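PDB 2YGL: blood group a-and b-cleaving endo-beta-galactosidase, which probably cleaves blood group A and B antigens as a family 98 glycoside hydrolase, its tandem CBM51 modules, the part present here, probably binding carbohydrate. Local coordinates for residues A[17-21]-A[22-26]. Sequence-based numbering, arbitrary orientation.
Sequences ATHGD and IDKTK
H19 and K26 meet through the imidazole NE2, which donates to the carbonyl O of K26 at 2.9 Å; NE2 approaches from above the carbonyl plane, and the N-H...O angle of 146° leaves the bond bent. At the other ring nitrogen, the backbone N of D21 donates to ND1 almost exactly in the ring plane. The imidazole, held at both nitrogens, thus bridges the backbone of D21 and that of K26, and the arrangement, with ND1 accepting and NE2 donating, fits a neutral ring protonated on NE2. With chi1 at 58°, CG lies between the backbone N and the carbonyl carbon, which directs the ring toward 22-26, with the D23 and K26 carbonyls at its edge.

K24 comes back alongside the imidazole in the opposite direction. Its chain bends at chi2 (-55°) and then runs straight, bringing NZ to the carbonyl O of D21 at 2.9 Å. A water over the centre of one imidazole face accepts from both K24 NZ and the backbone N of H19, linking the ammonium to the backbone.

The D21 carboxylate bonds to the residues that follow it: OD1 takes the backbone N of D23 through its anti lone pair at 2.8 Å. The extended K26 brings NZ to D21 OD2 in a long salt bridge of 3.7 Å, supplemented by a water between OD1 and NZ.

Farther out, the bond from T25 N to D23 OD1 makes an Asx turn within the type I beta turn D23–K26, and T25 OG1 adds a second bond to the same oxygen at 2.6 Å, from the same face of the carboxylate. F34 of helix 34-39 meets the H19 ring and touches D21 and K26. A loop containing an Asx turn and a type I beta turn thus joins strands 16-17 and 29-30 in the beta-sandwich of an NPCBM (CBM51) module.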
ATOM      1  N   ALA A  17       7.253 -26.829  -2.533  1.00 22.41           N
ATOM      2  CA  ALA A  17       6.415 -27.347  -3.604  1.00 22.10           C
ATOM      3  C   ALA A  17       6.473 -28.867  -3.627  1.00 21.82           C
ATOM      4  O   ALA A  17       7.555 -29.454  -3.688  1.00 22.09           O
ATOM      5  CB  ALA A  17       6.845 -26.773  -4.951  1.00 21.98           C
ATOM      6  N   THR A  18       5.305 -29.499  -3.552  1.00 21.20           N
ATOM      7  CA  THR A  18       5.203 -30.948  -3.693  1.00 20.63           C
ATOM      8  C   THR A  18       4.217 -31.296  -4.805  1.00 20.43           C
ATOM      9  O   THR A  18       3.267 -30.549  -5.067  1.00 20.21           O
ATOM     10  CB  THR A  18       4.760 -31.638  -2.381  1.00 20.58           C
ATOM     11  OG1 THR A  18       3.457 -31.174  -2.007  1.00 20.56           O
ATOM     12  CG2 THR A  18       5.755 -31.369  -1.246  1.00 20.03           C
ATOM     13  N   HIS A  19       4.457 -32.433  -5.452  1.00 20.11           N
ATOM     14  CA  HIS A  19       3.601 -32.931  -6.524  1.00 19.85           C
ATOM     15  C   HIS A  19       3.334 -34.426  -6.344  1.00 19.87           C
ATOM     16  O   HIS A  19       3.973 -35.081  -5.515  1.00 19.76           O
ATOM     17  CB  HIS A  19       4.225 -32.647  -7.901  1.00 19.67           C
ATOM     18  CG  HIS A  19       5.589 -33.241  -8.090  1.00 19.29           C
ATOM     19  ND1 HIS A  19       5.790 -34.582  -8.345  1.00 18.80           N
ATOM     20  CD2 HIS A  19       6.819 -32.673  -8.077  1.00 18.72           C
ATOM     21  CE1 HIS A  19       7.085 -34.816  -8.468  1.00 18.13           C
ATOM     22  NE2 HIS A  19       7.731 -33.673  -8.313  1.00 18.22           N
ATOM     23  N   GLY A  20       2.396 -34.955  -7.126  1.00 19.78           N
ATOM     24  CA  GLY A  20       1.981 -36.349  -7.010  1.00 19.98           C
ATOM     25  C   GLY A  20       2.662 -37.336  -7.940  1.00 20.11           C
ATOM     26  O   GLY A  20       2.303 -38.512  -7.955  1.00 20.43           O
ATOM     27  N   ASP A  21       3.640 -36.873  -8.716  1.00 20.10           N
ATOM     28  CA  ASP A  21       4.381 -37.762  -9.614  1.00 20.16           C
ATOM     29  C   ASP A  21       5.439 -38.553  -8.841  1.00 20.09           C
ATOM     30  O   ASP A  21       6.134 -37.995  -7.995  1.00 19.83           O
ATOM     31  CB  ASP A  21       5.027 -36.968 -10.754  1.00 20.16           C
ATOM     32  CG  ASP A  21       5.500 -37.858 -11.896  1.00 20.58           C
ATOM     33  OD1 ASP A  21       6.458 -38.639 -11.703  1.00 20.06           O
ATOM     34  OD2 ASP A  21       4.913 -37.766 -12.996  1.00 21.04           O
ATOM     35  N   ILE A  22       5.562 -39.845  -9.145  1.00 20.21           N
ATOM     36  CA  ILE A  22       6.500 -40.725  -8.430  1.00 20.41           C
ATOM     37  C   ILE A  22       7.975 -40.381  -8.669  1.00 20.51           C
ATOM     38  O   ILE A  22       8.821 -40.680  -7.830  1.00 20.67           O
ATOM     39  CB  ILE A  22       6.235 -42.246  -8.687  1.00 20.36           C
ATOM     40  CG1 ILE A  22       6.469 -42.624 -10.157  1.00 20.65           C
ATOM     41  CG2 ILE A  22       4.833 -42.644  -8.201  1.00 20.29           C
ATOM     42  CD1 ILE A  22       6.598 -44.128 -10.406  1.00 20.71           C
ATOM     43  N   ASP A  23       8.270 -39.751  -9.805  1.00 20.52           N
ATOM     44  CA  ASP A  23       9.632 -39.334 -10.133  1.00 20.57           C
ATOM     45  C   ASP A  23       9.946 -37.999  -9.455  1.00 20.51           C
ATOM     46  O   ASP A  23       9.468 -36.944  -9.880  1.00 20.49           O
ATOM     47  CB  ASP A  23       9.807 -39.235 -11.657  1.00 20.67           C
ATOM     48  CG  ASP A  23      11.242 -38.935 -12.079  1.00 20.85           C
ATOM     49  OD1 ASP A  23      12.081 -38.567 -11.228  1.00 21.19           O
ATOM     50  OD2 ASP A  23      11.529 -39.062 -13.287  1.00 21.89           O
ATOM     51  N   LYS A  24      10.760 -38.052  -8.403  1.00 20.45           N
ATOM     52  CA  LYS A  24      11.064 -36.861  -7.609  1.00 20.34           C
ATOM     53  C   LYS A  24      12.251 -36.039  -8.130  1.00 20.38           C
ATOM     54  O   LYS A  24      12.671 -35.069  -7.491  1.00 20.15           O
ATOM     55  CB  LYS A  24      11.228 -37.216  -6.122  1.00 20.24           C
ATOM     56  CG  LYS A  24       9.973 -37.813  -5.469  1.00 20.42           C
ATOM     57  CD  LYS A  24       8.748 -36.910  -5.631  1.00 19.89           C
ATOM     58  CE  LYS A  24       7.504 -37.542  -5.017  1.00 20.03           C
ATOM     59  NZ  LYS A  24       6.270 -36.800  -5.410  1.00 19.29           N
ATOM     60  N   THR A  25      12.787 -36.420  -9.289  1.00 20.45           N
ATOM     61  CA  THR A  25      13.743 -35.557  -9.989  1.00 20.56           C
ATOM     62  C   THR A  25      12.975 -34.509 -10.796  1.00 20.56           C
ATOM     63  O   THR A  25      13.520 -33.464 -11.158  1.00 20.46           O
ATOM     64  CB  THR A  25      14.722 -36.341 -10.898  1.00 20.54           C
ATOM     65  OG1 THR A  25      14.003 -36.974 -11.965  1.00 20.68           O
ATOM     66  CG2 THR A  25      15.484 -37.394 -10.095  1.00 20.40           C
ATOM     67  N   LYS A  26      11.702 -34.802 -11.062  1.00 20.58           N
ATOM     68  CA  LYS A  26      10.795 -33.852 -11.701  1.00 20.66           C
ATOM     69  C   LYS A  26      10.376 -32.775 -10.706  1.00 20.70           C
ATOM     70  O   LYS A  26      10.267 -33.034  -9.503  1.00 20.59           O
ATOM     71  CB  LYS A  26       9.560 -34.569 -12.253  1.00 20.61           C
ATOM     72  CG  LYS A  26       9.838 -35.439 -13.474  1.00 20.80           C
ATOM     73  CD  LYS A  26       8.569 -36.112 -13.981  1.00 21.01           C
ATOM     74  CE  LYS A  26       8.897 -37.211 -14.981  1.00 21.21           C
ATOM     75  NZ  LYS A  26       7.685 -37.978 -15.388  1.00 21.87           N
TER
HETATM   76  O   HOH W   1       6.601 -33.991  -4.580  1.00 12.74           O
HETATM   77  O   HOH W   2       6.781 -40.378 -13.718  1.00 36.41           O